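Local coordinates for aminopeptidase N family protein (Idiomarina loihiensis L2TR, PDB 4FGM) that probably acts as a zinc-dependent aminopeptidase of the M61 family, removing residues from the amino ends of peptides, at residues F305-T310 with S375-G380; D335-V340 with S569-S574; D388-L393 with V453-N458; K406-E411 with D422-W427; G460-K465 with S574-D579. All coordinates share one frame; numbering follows the deposited sequence.

Contact 1: F305-T310 with S375-G380. With ZN (zinc ion), chain C; MAE (maleic acid), chain B.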
# COMPACT_ATOMS: atom_id res chain seq x y z
N PHE A 305 -4.91 0.34 12.82
CA PHE A 305 -4.99 -1.09 13.05
C PHE A 305 -4.96 -1.85 11.72
O PHE A 305 -4.14 -2.75 11.52
CB PHE A 305 -6.27 -1.41 13.83
CG PHE A 305 -6.54 -2.88 14.00
CD1 PHE A 305 -7.25 -3.59 13.02
CD2 PHE A 305 -6.06 -3.57 15.11
CE1 PHE A 305 -7.48 -4.97 13.15
CE2 PHE A 305 -6.27 -4.94 15.26
CZ PHE A 305 -6.99 -5.65 14.27
N TYR A 306 -5.83 -1.46 10.80
CA TYR A 306 -5.90 -2.14 9.51
C TYR A 306 -4.65 -1.98 8.65
O TYR A 306 -4.33 -2.85 7.85
CB TYR A 306 -7.17 -1.71 8.79
CG TYR A 306 -8.37 -2.36 9.44
CD1 TYR A 306 -8.54 -3.75 9.37
CD2 TYR A 306 -9.24 -1.63 10.23
CE1 TYR A 306 -9.56 -4.38 10.08
CE2 TYR A 306 -10.26 -2.26 10.95
CZ TYR A 306 -10.41 -3.64 10.87
OH TYR A 306 -11.37 -4.28 11.60
N GLU A 307 -3.95 -0.87 8.81
CA GLU A 307 -2.72 -0.67 8.06
C GLU A 307 -1.53 -0.92 8.98
O GLU A 307 -0.54 -1.54 8.58
CB GLU A 307 -2.65 0.73 7.46
CG GLU A 307 -3.57 0.94 6.25
CD GLU A 307 -3.35 -0.09 5.15
OE1 GLU A 307 -2.36 -0.84 5.23
OE2 GLU A 307 -4.16 -0.14 4.21
N GLY A 308 -1.65 -0.45 10.23
CA GLY A 308 -0.58 -0.61 11.21
C GLY A 308 -0.17 -2.04 11.51
O GLY A 308 1.01 -2.38 11.37
N MSE A 309 -1.13 -2.88 11.92
CA MSE A 309 -0.83 -4.28 12.23
C MSE A 309 -0.20 -4.96 11.02
O MSE A 309 0.79 -5.70 11.14
CB MSE A 309 -2.12 -5.04 12.61
CG MSE A 309 -2.93 -4.44 13.77
SE MSE A 309 -1.98 -4.28 15.47
CE MSE A 309 -1.82 -2.36 15.54
N THR A 310 -0.79 -4.70 9.85
CA THR A 310 -0.30 -5.29 8.61
C THR A 310 1.13 -4.83 8.31
O THR A 310 1.95 -5.59 7.79
CB THR A 310 -1.20 -4.89 7.43
OG1 THR A 310 -2.58 -5.08 7.80
CG2 THR A 310 -0.87 -5.74 6.19
N SER A 375 2.59 8.89 10.20
CA SER A 375 2.17 7.76 9.38
C SER A 375 1.42 6.72 10.20
O SER A 375 1.97 6.16 11.15
CB SER A 375 3.39 7.11 8.72
OG SER A 375 3.02 6.00 7.92
N TYR A 376 0.16 6.47 9.85
CA TYR A 376 -0.61 5.47 10.58
C TYR A 376 -0.09 4.09 10.19
O TYR A 376 -0.41 3.09 10.83
CB TYR A 376 -2.12 5.60 10.29
CG TYR A 376 -2.52 5.67 8.83
CD1 TYR A 376 -2.60 4.51 8.06
CD2 TYR A 376 -2.86 6.89 8.24
CE1 TYR A 376 -3.02 4.56 6.73
CE2 TYR A 376 -3.27 6.96 6.91
CZ TYR A 376 -3.35 5.79 6.16
OH TYR A 376 -3.77 5.85 4.85
N TYR A 377 0.73 4.06 9.15
CA TYR A 377 1.36 2.82 8.69
C TYR A 377 2.52 2.52 9.63
O TYR A 377 2.55 1.50 10.31
CB TYR A 377 1.93 2.97 7.28
CG TYR A 377 0.95 2.81 6.16
CD1 TYR A 377 0.60 1.55 5.68
CD2 TYR A 377 0.39 3.93 5.54
CE1 TYR A 377 -0.29 1.40 4.62
CE2 TYR A 377 -0.50 3.79 4.48
CZ TYR A 377 -0.82 2.53 4.02
OH TYR A 377 -1.66 2.39 2.95
N ALA A 378 3.48 3.45 9.65
CA ALA A 378 4.69 3.31 10.46
C ALA A 378 4.44 3.33 11.96
O ALA A 378 4.90 2.44 12.68
CB ALA A 378 5.69 4.39 10.08
N LYS A 379 3.72 4.34 12.45
CA LYS A 379 3.45 4.39 13.88
C LYS A 379 2.52 3.25 14.29
O LYS A 379 2.62 2.72 15.40
CB LYS A 379 2.86 5.73 14.30
CG LYS A 379 2.85 5.89 15.81
CD LYS A 379 2.44 7.27 16.27
CE LYS A 379 2.51 7.35 17.79
NZ LYS A 379 2.16 8.71 18.31
N GLY A 380 1.61 2.87 13.40
CA GLY A 380 0.72 1.77 13.70
C GLY A 380 1.57 0.52 13.85
O GLY A 380 1.29 -0.36 14.68
ZN ZN C . -2.04 -2.08 3.45
C1 MAE B . -2.08 -0.64 1.19
O1 MAE B . -2.62 0.10 2.10
O2 MAE B . -2.33 -1.86 1.21
C2 MAE B . -1.26 0.03 0.16
C3 MAE B . -1.59 0.82 -0.86
C4 MAE B . -2.94 1.24 -1.23
O3 MAE B . -4.00 0.91 -0.67
O4 MAE B . -2.97 2.05 -2.18
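E307 and Y377 both carry CG anti to the carbonyl carbon (chi1 -75° and -82°), and the two side chains run next to each other, pointing the same way. They meet at the zinc site of this M61 peptidase, where E307 joins H273 and H277 of the HExxH helix as a metal ligand. CB of E307 lies over one face of the Y377 ring, a CH-pi contact 4.1 Å from the centroid, and CG of E307 reaches the edge of the Y376 ring at CE1 (3.7 Å). Carboxylate and Y377 ring planes are 40° apart. A phenylalanine in place of Y377 would still cover E307 but would probably leave the maleic acid carboxylate without its phenol donor. Glycine suits G308 and G380, whose CA atoms are only 3.7 Å apart; a CB on either would collide with the other. OE1 of E307 binds zinc at 2.2 Å, maleic acid O2 binds it too, and Y377 OH donates to maleic acid O1 at 2.6 Å.

Contact 2: D335-V340 with S569-S574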
# COMPACT_ATOMS: atom_id res chain seq x y z
N ASP A 335 14.48 0.83 10.65
CA ASP A 335 14.10 1.75 9.58
C ASP A 335 12.78 2.41 9.97
O ASP A 335 12.66 3.64 9.98
CB ASP A 335 13.90 1.02 8.24
CG ASP A 335 15.21 0.72 7.52
OD1 ASP A 335 16.28 1.18 7.98
OD2 ASP A 335 15.18 0.03 6.47
N THR A 336 11.80 1.58 10.30
CA THR A 336 10.48 2.06 10.69
C THR A 336 10.58 2.98 11.90
O THR A 336 9.98 4.05 11.94
CB THR A 336 9.54 0.88 11.06
OG1 THR A 336 9.38 0.02 9.93
CG2 THR A 336 8.18 1.40 11.49
N LEU A 337 11.35 2.55 12.89
CA LEU A 337 11.52 3.34 14.10
C LEU A 337 12.11 4.70 13.76
O LEU A 337 11.60 5.73 14.20
CB LEU A 337 12.43 2.60 15.09
CG LEU A 337 12.52 3.18 16.51
CD1 LEU A 337 11.13 3.43 17.05
CD2 LEU A 337 13.27 2.21 17.40
N SER A 338 13.16 4.70 12.95
CA SER A 338 13.82 5.94 12.55
C SER A 338 12.90 6.90 11.79
O SER A 338 12.96 8.11 11.99
CB SER A 338 15.04 5.62 11.68
OG SER A 338 15.94 4.76 12.36
N ARG A 339 12.06 6.36 10.93
CA ARG A 339 11.15 7.20 10.16
C ARG A 339 10.12 7.90 11.03
O ARG A 339 9.84 9.08 10.84
CB ARG A 339 10.45 6.39 9.07
CG ARG A 339 11.41 5.78 8.04
CD ARG A 339 10.64 5.31 6.82
NE ARG A 339 9.56 4.40 7.17
CZ ARG A 339 9.66 3.07 7.16
NH1 ARG A 339 10.80 2.49 6.82
NH2 ARG A 339 8.61 2.32 7.50
N VAL A 340 9.54 7.18 11.98
CA VAL A 340 8.54 7.78 12.85
C VAL A 340 9.15 8.88 13.71
O VAL A 340 8.56 9.96 13.85
CB VAL A 340 7.91 6.72 13.79
CG1 VAL A 340 6.96 7.40 14.77
CG2 VAL A 340 7.16 5.68 12.97
N SER A 569 19.11 10.57 14.36
CA SER A 569 17.88 10.01 13.80
C SER A 569 17.89 8.55 13.36
O SER A 569 16.83 7.96 13.15
CB SER A 569 17.43 10.89 12.63
OG SER A 569 18.47 11.05 11.68
N SER A 570 19.07 7.96 13.19
CA SER A 570 19.13 6.55 12.81
C SER A 570 19.04 5.67 14.05
O SER A 570 19.93 5.68 14.90
CB SER A 570 20.44 6.25 12.07
OG SER A 570 20.34 6.57 10.69
N TYR A 571 17.95 4.91 14.17
CA TYR A 571 17.78 4.01 15.30
C TYR A 571 18.28 2.63 14.85
O TYR A 571 17.61 1.94 14.09
CB TYR A 571 16.31 3.93 15.73
CG TYR A 571 15.83 5.15 16.50
CD1 TYR A 571 15.84 6.41 15.91
CD2 TYR A 571 15.38 5.03 17.82
CE1 TYR A 571 15.43 7.54 16.63
CE2 TYR A 571 14.97 6.15 18.54
CZ TYR A 571 15.00 7.41 17.94
OH TYR A 571 14.63 8.53 18.65
N VAL A 572 19.47 2.25 15.32
CA VAL A 572 20.04 0.96 14.96
C VAL A 572 19.71 -0.07 16.04
O VAL A 572 19.99 0.14 17.23
CB VAL A 572 21.58 1.08 14.79
CG1 VAL A 572 22.19 -0.29 14.52
CG2 VAL A 572 21.89 2.03 13.65
N LEU A 573 19.10 -1.18 15.62
CA LEU A 573 18.71 -2.24 16.54
C LEU A 573 19.55 -3.50 16.40
O LEU A 573 19.83 -3.94 15.29
CB LEU A 573 17.23 -2.60 16.34
CG LEU A 573 16.21 -1.85 17.19
CD1 LEU A 573 16.48 -0.37 17.16
CD2 LEU A 573 14.81 -2.16 16.69
N SER A 574 19.94 -4.06 17.54
CA SER A 574 20.75 -5.27 17.57
C SER A 574 20.43 -6.12 18.79
O SER A 574 20.06 -5.61 19.85
CB SER A 574 22.23 -4.91 17.56
OG SER A 574 22.54 -4.01 18.61
O HOH W 1 14.62 9.53 13.34
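L337 and Y571 cross at about a right angle, the leucine's branched end resting against CD2 and CB of the tyrosine. CD2 of L337 comes to 3.5 Å from CD2 of Y571, approaching obliquely to the ring. L337 has CG anti to the backbone N (chi1 -170°), which sets CG 3.6 Å from Y571 CD2; its CD2 also meets CD1 of L573 at 4.1 Å. Leucine suits this place because one forked side chain can touch two residues that point to the same side of a strand.

S338 OG lies at the edge of the same ring, near its plane. It accepts the backbone N-H of Y571 in a short, nearly straight bond (2.7 Å, 169° at the hydrogen), and a serine is small enough to bring a hydroxyl this close to a main chain. The join is between helix 326-342 of the peptidase region and strand 570-575; the short segments 335-340 and 570-574 run nearly antiparallel (155°), their axes 6.9 Å apart at closest approach. The strand pairs with 461-466 and starts at a classic beta bulge, S569 and S570 both facing Q466. The hydroxyl proton of S338 is probably shared between G334 O, within its own helix, and G475 O. A water donates to both S338 O and S569 O, at 2.6 Å from the former, so it bridges the helix to the residue before the strand.

Contact 3: D388-L393 with V453-N458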
# COMPACT_ATOMS: atom_id res chain seq x y z
N ASP A 388 2.62 -6.60 20.91
CA ASP A 388 3.14 -7.96 20.85
C ASP A 388 4.11 -8.22 22.01
O ASP A 388 4.03 -9.25 22.66
CB ASP A 388 3.86 -8.18 19.51
CG ASP A 388 3.93 -9.65 19.12
OD1 ASP A 388 3.35 -10.49 19.84
OD2 ASP A 388 4.55 -9.96 18.09
N LEU A 389 5.00 -7.27 22.26
CA LEU A 389 5.97 -7.41 23.34
C LEU A 389 5.31 -7.32 24.71
O LEU A 389 5.62 -8.10 25.61
CB LEU A 389 7.06 -6.35 23.19
CG LEU A 389 8.34 -6.76 22.46
CD1 LEU A 389 8.08 -7.84 21.43
CD2 LEU A 389 8.96 -5.54 21.81
N MSE A 390 4.39 -6.38 24.86
CA MSE A 390 3.69 -6.21 26.13
C MSE A 390 2.84 -7.42 26.49
O MSE A 390 2.88 -7.90 27.62
CB MSE A 390 2.83 -4.96 26.07
CG MSE A 390 3.63 -3.67 26.16
SE MSE A 390 2.53 -2.11 25.95
CE MSE A 390 1.79 -1.98 27.74
N LEU A 391 2.06 -7.91 25.53
CA LEU A 391 1.21 -9.06 25.74
C LEU A 391 2.04 -10.29 26.10
O LEU A 391 1.61 -11.13 26.89
CB LEU A 391 0.38 -9.35 24.48
CG LEU A 391 -1.04 -8.79 24.38
CD1 LEU A 391 -1.18 -7.48 25.13
CD2 LEU A 391 -1.38 -8.61 22.91
N ARG A 392 3.23 -10.40 25.53
CA ARG A 392 4.08 -11.54 25.81
C ARG A 392 4.58 -11.52 27.25
O ARG A 392 4.53 -12.53 27.94
CB ARG A 392 5.26 -11.58 24.83
CG ARG A 392 4.83 -11.85 23.39
CD ARG A 392 6.00 -11.81 22.43
NE ARG A 392 5.55 -11.90 21.04
CZ ARG A 392 5.95 -12.83 20.18
NH1 ARG A 392 6.81 -13.78 20.56
NH2 ARG A 392 5.50 -12.82 18.93
N LEU A 393 5.05 -10.36 27.71
CA LEU A 393 5.55 -10.24 29.07
C LEU A 393 4.44 -10.40 30.11
O LEU A 393 4.64 -11.01 31.16
CB LEU A 393 6.24 -8.89 29.25
CG LEU A 393 7.42 -8.60 28.32
CD1 LEU A 393 7.88 -7.16 28.52
CD2 LEU A 393 8.55 -9.57 28.59
N VAL A 453 12.33 1.41 24.00
CA VAL A 453 13.66 1.07 24.47
C VAL A 453 13.63 0.04 25.60
O VAL A 453 14.32 -0.98 25.55
CB VAL A 453 14.42 2.32 24.96
CG1 VAL A 453 15.86 1.96 25.29
CG2 VAL A 453 14.38 3.41 23.89
N GLU A 454 12.83 0.32 26.63
CA GLU A 454 12.71 -0.56 27.78
C GLU A 454 12.12 -1.90 27.33
O GLU A 454 12.63 -2.97 27.66
CB GLU A 454 11.83 0.09 28.85
CG GLU A 454 11.76 -0.68 30.16
CD GLU A 454 11.12 0.12 31.28
OE1 GLU A 454 11.68 1.18 31.65
OE2 GLU A 454 10.07 -0.30 31.80
N LEU A 455 11.04 -1.81 26.56
CA LEU A 455 10.33 -2.98 26.04
C LEU A 455 11.26 -3.92 25.28
O LEU A 455 11.22 -5.13 25.45
CB LEU A 455 9.19 -2.51 25.13
CG LEU A 455 7.79 -3.09 25.29
CD1 LEU A 455 7.53 -3.51 26.73
CD2 LEU A 455 6.78 -2.04 24.86
N LEU A 456 12.11 -3.34 24.42
CA LEU A 456 13.05 -4.13 23.62
C LEU A 456 14.21 -4.67 24.45
O LEU A 456 14.79 -5.71 24.13
CB LEU A 456 13.59 -3.28 22.46
CG LEU A 456 12.57 -3.00 21.35
CD1 LEU A 456 12.95 -1.74 20.58
CD2 LEU A 456 12.48 -4.21 20.44
N GLN A 457 14.54 -3.94 25.51
CA GLN A 457 15.62 -4.34 26.39
C GLN A 457 15.20 -5.63 27.09
O GLN A 457 16.01 -6.54 27.30
CB GLN A 457 15.89 -3.24 27.41
CG GLN A 457 17.36 -3.02 27.71
CD GLN A 457 17.62 -1.71 28.42
OE1 GLN A 457 17.19 -1.50 29.55
NE2 GLN A 457 18.32 -0.80 27.74
N ASN A 458 13.92 -5.72 27.43
CA ASN A 458 13.38 -6.89 28.09
C ASN A 458 13.48 -8.14 27.22
O ASN A 458 13.28 -9.25 27.70
CB ASN A 458 11.93 -6.67 28.51
CG ASN A 458 11.81 -5.80 29.74
OD1 ASN A 458 12.51 -6.02 30.73
ND2 ASN A 458 10.92 -4.82 29.69
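L455 of helix 453-457 touches three side chains of 388-393. Its CG sits 3.9 Å from CB of L389, and its two methyl groups carry the rest: CD2 lies 3.8 Å from CG of M390, a selenomethionine, while CD1 meets CD1 of L393 at 4.1 Å. The side chains of L455 and M390 cross at about a right angle, and CG of M390 meets both methyls of L455.

L456 follows, its CB directed away from the partner helix, yet its CD2 comes back to 4.0 Å from CD2 of L389. L456 also packs on V461 and V463 of strand 461-466. Here two helices, 378-394 and 453-457, are joined mainly by apolar side chains, with no hydrogen bond between the two segments. The axes of the segments 388-393 and 453-457 are 52° apart in direction and 10.2 Å apart at closest approach, a spacing that leucines on both sides can fill.

N458 has CG anti to the carbonyl carbon (chi1 -77°), and its amide lies across the side chain of L393, with ND2 4.0 Å from CD1. A polar amide is at home on this partly exposed border, while its CB adds an apolar touch to the same methyl.

Contact 4: K406-E411 with D422-W427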
# COMPACT_ATOMS: atom_id res chain seq x y z
N LYS A 406 -5.70 -13.60 15.25
CA LYS A 406 -6.48 -14.80 14.93
C LYS A 406 -7.86 -14.71 15.56
O LYS A 406 -8.89 -14.81 14.87
CB LYS A 406 -5.78 -16.06 15.47
CG LYS A 406 -6.56 -17.35 15.23
CD LYS A 406 -6.19 -18.44 16.23
CE LYS A 406 -7.18 -18.49 17.39
NZ LYS A 406 -8.51 -19.07 17.01
N GLU A 407 -7.88 -14.52 16.87
CA GLU A 407 -9.12 -14.42 17.62
C GLU A 407 -9.99 -13.26 17.16
O GLU A 407 -11.20 -13.43 16.97
CB GLU A 407 -8.81 -14.32 19.11
CG GLU A 407 -8.24 -15.61 19.68
CD GLU A 407 -7.79 -15.48 21.12
OE1 GLU A 407 -8.38 -14.66 21.86
OE2 GLU A 407 -6.85 -16.21 21.53
N LEU A 408 -9.40 -12.08 16.97
CA LEU A 408 -10.19 -10.94 16.52
C LEU A 408 -10.80 -11.25 15.16
O LEU A 408 -11.92 -10.83 14.87
CB LEU A 408 -9.34 -9.68 16.42
CG LEU A 408 -9.05 -8.96 17.74
CD1 LEU A 408 -8.06 -7.82 17.51
CD2 LEU A 408 -10.34 -8.42 18.33
N TRP A 409 -10.08 -12.01 14.34
CA TRP A 409 -10.60 -12.34 13.02
C TRP A 409 -11.80 -13.29 13.10
O TRP A 409 -12.78 -13.10 12.39
CB TRP A 409 -9.52 -12.99 12.14
CG TRP A 409 -10.06 -13.25 10.76
CD1 TRP A 409 -10.30 -12.32 9.79
CD2 TRP A 409 -10.54 -14.49 10.26
NE1 TRP A 409 -10.92 -12.91 8.71
CE2 TRP A 409 -11.08 -14.24 8.97
CE3 TRP A 409 -10.59 -15.80 10.77
CZ2 TRP A 409 -11.65 -15.25 8.19
CZ3 TRP A 409 -11.16 -16.80 9.99
CH2 TRP A 409 -11.69 -16.52 8.72
N HIS A 410 -11.71 -14.31 13.95
CA HIS A 410 -12.81 -15.26 14.09
C HIS A 410 -14.05 -14.61 14.71
O HIS A 410 -15.18 -14.96 14.38
CB HIS A 410 -12.38 -16.45 14.93
CG HIS A 410 -11.54 -17.44 14.18
ND1 HIS A 410 -12.05 -18.28 13.22
CD2 HIS A 410 -10.21 -17.71 14.25
CE1 HIS A 410 -11.08 -19.03 12.73
NE2 HIS A 410 -9.96 -18.70 13.33
N GLU A 411 -13.82 -13.64 15.60
CA GLU A 411 -14.92 -12.96 16.26
C GLU A 411 -15.62 -11.92 15.40
O GLU A 411 -16.84 -11.96 15.23
CB GLU A 411 -14.44 -12.28 17.54
CG GLU A 411 -14.37 -13.19 18.75
CD GLU A 411 -14.21 -12.41 20.04
OE1 GLU A 411 -14.98 -11.44 20.26
OE2 GLU A 411 -13.32 -12.76 20.84
N ASP A 422 -13.51 1.73 19.05
CA ASP A 422 -12.98 1.28 20.34
C ASP A 422 -13.01 -0.23 20.57
O ASP A 422 -12.60 -0.70 21.63
CB ASP A 422 -13.73 1.99 21.47
CG ASP A 422 -15.18 1.55 21.59
OD1 ASP A 422 -15.83 1.34 20.54
OD2 ASP A 422 -15.67 1.43 22.73
N THR A 423 -13.47 -0.98 19.58
CA THR A 423 -13.55 -2.43 19.70
C THR A 423 -12.26 -3.12 20.14
O THR A 423 -12.27 -3.89 21.11
CB THR A 423 -13.99 -3.08 18.37
OG1 THR A 423 -15.32 -2.64 18.03
CG2 THR A 423 -13.98 -4.61 18.48
N VAL A 424 -11.16 -2.86 19.44
CA VAL A 424 -9.89 -3.50 19.77
C VAL A 424 -9.36 -3.18 21.17
O VAL A 424 -8.93 -4.08 21.89
CB VAL A 424 -8.81 -3.16 18.71
CG1 VAL A 424 -7.46 -3.74 19.13
CG2 VAL A 424 -9.21 -3.73 17.36
N ILE A 425 -9.39 -1.91 21.58
CA ILE A 425 -8.89 -1.58 22.91
C ILE A 425 -9.78 -2.21 24.00
O ILE A 425 -9.27 -2.78 24.97
CB ILE A 425 -8.78 -0.05 23.13
CG1 ILE A 425 -7.96 0.22 24.40
CG2 ILE A 425 -10.16 0.58 23.24
CD1 ILE A 425 -7.73 1.70 24.68
N ASN A 426 -11.10 -2.12 23.83
CA ASN A 426 -12.01 -2.71 24.80
C ASN A 426 -11.84 -4.22 24.84
O ASN A 426 -11.88 -4.83 25.91
CB ASN A 426 -13.46 -2.36 24.44
CG ASN A 426 -13.78 -0.90 24.67
OD1 ASN A 426 -14.87 -0.44 24.35
ND2 ASN A 426 -12.83 -0.17 25.24
N TRP A 427 -11.63 -4.82 23.67
CA TRP A 427 -11.43 -6.26 23.57
C TRP A 427 -10.21 -6.67 24.39
O TRP A 427 -10.19 -7.73 25.02
CB TRP A 427 -11.23 -6.68 22.11
CG TRP A 427 -11.24 -8.15 21.89
CD1 TRP A 427 -12.33 -8.94 21.67
CD2 TRP A 427 -10.11 -9.03 21.90
NE1 TRP A 427 -11.95 -10.26 21.54
CE2 TRP A 427 -10.59 -10.34 21.67
CE3 TRP A 427 -8.73 -8.84 22.07
CZ2 TRP A 427 -9.74 -11.45 21.62
CZ3 TRP A 427 -7.89 -9.95 22.02
CH2 TRP A 427 -8.40 -11.24 21.79
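E407 sets its carboxylate at the six-membered end of the W427 indole, OE1 lying near the ring plane at 3.4 Å from CH2. In-plane approach puts the negative oxygen by the ring's C-H groups, whose edge would be weakly positive; OE2 of E407 has a stronger partner, a salt bridge to R403.

L408 comes next and covers one face of the indole. Its CD2 makes a CH-pi contact 3.6 Å from the five-membered ring centroid, almost on the normal, while CD1 turns to CG2 of V424 (4.3 Å). A leucine fits here because its fork serves both neighbours. Consecutive helices 401-413 and 423-429 pack here, their short segments 118° apart with axes 12.2 Å apart at closest approach, a distance spanned by the indole of W427, whose CG is anti to the backbone N (chi1 -171°). An alanine in place of W427 would probably open a gap beside L408 and leave E411 without its indole donor.

E411, one turn beyond E407, takes the indole N-H. NE1 of W427 donates to OE2 of E411 at 2.9 Å and 164°; the oxygen lies in the ring plane, although the donor stands well out of the carboxylate plane.

Contact 5: G460-K465 with S574-D579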
# COMPACT_ATOMS: atom_id res chain seq x y z
N GLY A 460 16.24 -8.48 25.14
CA GLY A 460 17.64 -8.55 24.75
C GLY A 460 18.02 -7.74 23.53
O GLY A 460 19.06 -8.00 22.91
N VAL A 461 17.20 -6.76 23.17
CA VAL A 461 17.49 -5.91 22.02
C VAL A 461 17.99 -4.54 22.45
O VAL A 461 17.31 -3.80 23.16
CB VAL A 461 16.25 -5.70 21.13
CG1 VAL A 461 16.64 -4.94 19.87
CG2 VAL A 461 15.63 -7.04 20.78
N MSE A 462 19.19 -4.19 21.98
CA MSE A 462 19.80 -2.90 22.30
C MSE A 462 19.47 -1.84 21.25
O MSE A 462 19.44 -2.13 20.05
CB MSE A 462 21.32 -3.09 22.41
CG MSE A 462 22.13 -1.81 22.39
SE MSE A 462 24.03 -2.17 22.56
CE MSE A 462 24.37 -2.99 20.84
N VAL A 463 19.20 -0.62 21.70
CA VAL A 463 18.88 0.48 20.79
C VAL A 463 19.87 1.63 20.92
O VAL A 463 20.03 2.21 21.99
CB VAL A 463 17.48 1.07 21.06
CG1 VAL A 463 17.21 2.21 20.08
CG2 VAL A 463 16.41 -0.00 20.91
N GLN A 464 20.55 1.95 19.83
CA GLN A 464 21.49 3.06 19.85
C GLN A 464 21.19 4.00 18.69
O GLN A 464 21.02 3.57 17.56
CB GLN A 464 22.93 2.55 19.79
CG GLN A 464 23.26 1.62 18.64
CD GLN A 464 24.40 0.67 18.99
OE1 GLN A 464 25.34 1.05 19.69
NE2 GLN A 464 24.33 -0.55 18.48
N LYS A 465 21.11 5.30 18.99
CA LYS A 465 20.82 6.31 17.98
C LYS A 465 22.11 6.93 17.47
O LYS A 465 23.10 7.03 18.21
CB LYS A 465 19.92 7.40 18.55
CG LYS A 465 18.91 6.92 19.57
CD LYS A 465 17.78 7.91 19.76
CE LYS A 465 18.27 9.31 20.10
NZ LYS A 465 17.13 10.26 20.23
N SER A 574 19.94 -4.06 17.54
CA SER A 574 20.75 -5.27 17.57
C SER A 574 20.43 -6.12 18.79
O SER A 574 20.06 -5.61 19.85
CB SER A 574 22.23 -4.91 17.56
OG SER A 574 22.54 -4.01 18.61
N VAL A 575 20.56 -7.43 18.63
CA VAL A 575 20.31 -8.36 19.72
C VAL A 575 21.62 -8.57 20.47
O VAL A 575 22.61 -9.01 19.89
CB VAL A 575 19.77 -9.71 19.19
CG1 VAL A 575 20.44 -10.06 17.88
CG2 VAL A 575 20.00 -10.81 20.21
N GLU A 576 21.63 -8.22 21.75
CA GLU A 576 22.83 -8.36 22.57
C GLU A 576 22.66 -9.44 23.65
O GLU A 576 23.64 -9.92 24.21
CB GLU A 576 23.18 -7.02 23.22
CG GLU A 576 23.90 -6.03 22.29
CD GLU A 576 25.39 -6.31 22.17
OE1 GLU A 576 26.05 -6.49 23.22
OE2 GLU A 576 25.91 -6.33 21.04
N GLN A 577 21.41 -9.80 23.93
CA GLN A 577 21.09 -10.82 24.93
C GLN A 577 20.11 -11.82 24.32
O GLN A 577 18.92 -11.81 24.61
CB GLN A 577 20.46 -10.16 26.16
CG GLN A 577 21.39 -10.07 27.36
CD GLN A 577 21.75 -11.43 27.92
OE1 GLN A 577 20.87 -12.22 28.28
NE2 GLN A 577 23.04 -11.72 28.00
N PRO A 578 20.62 -12.72 23.46
CA PRO A 578 19.86 -13.75 22.75
C PRO A 578 18.85 -14.53 23.60
O PRO A 578 17.70 -14.70 23.20
CB PRO A 578 20.95 -14.66 22.20
CG PRO A 578 22.07 -13.72 21.94
CD PRO A 578 22.06 -12.88 23.19
N ASP A 579 19.29 -14.99 24.76
CA ASP A 579 18.43 -15.77 25.64
C ASP A 579 17.23 -15.02 26.18
O ASP A 579 16.37 -15.61 26.84
CB ASP A 579 19.26 -16.36 26.78
CG ASP A 579 20.43 -17.19 26.27
OD1 ASP A 579 20.43 -17.54 25.07
OD2 ASP A 579 21.34 -17.50 27.07
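The selenomethionine M462 lays its end over S574 and E576: CE comes to 3.1 Å from OG of S574 and 3.4 Å from CG of E576. CG of M462 is anti to its backbone N (chi1 165°), and the bend at chi3 turns CE to these two neighbours, while the side chains of M462 and E576 cross obliquely. A long, flexible chain suits this partly exposed face, since its CE can reach both.

Strands 461-466 and 570-575 form a two-stranded antiparallel sheet. M462 and S574 are a hydrogen-bonded pair, with M462 N to S574 O at 2.7 Å and a longer return bond from S574 N to M462 O. V461 and V575 are the adjoining non-hydrogen-bonded pair, on the other face.

G460 O accepts two donors, E576 N at 2.8 Å, nearly along the C=O axis, and Q577 N at 3.1 Å, on a lone pair. Glycine fits here: its positive phi closes the preceding helix in a Schellman motif, and a CB would run into Q577 O. The chemistry is therefore mainly main-chain pairing, asking little of most side chains but needing glycine at G460, and it leaves S574 OG buried near CE of M462 with no partner in the model.

Overall arrangement
Contact 1 is the zinc-site contact, holding zinc and maleic acid, and the other four lie away from the annotated sites. Contact 4 touches it, CE2 of F305 meeting CG2 of V424 at 3.8 Å, and contact 2 also does, where CB of A378 packs on CG2 of V340 at 3.5 Å; these two are themselves 29 Å apart between centres. Contacts 1 and 3 share helix 378-394, with centres 19 Å apart. Contacts 2 and 5 share strand 570-575 and S574, and contact 3 runs into contact 5, helix 453-457 leading to strand 461-466. The pair of strands 461-466 and 570-575 is thus linked back to the metal site through helices 326-342 and 378-394.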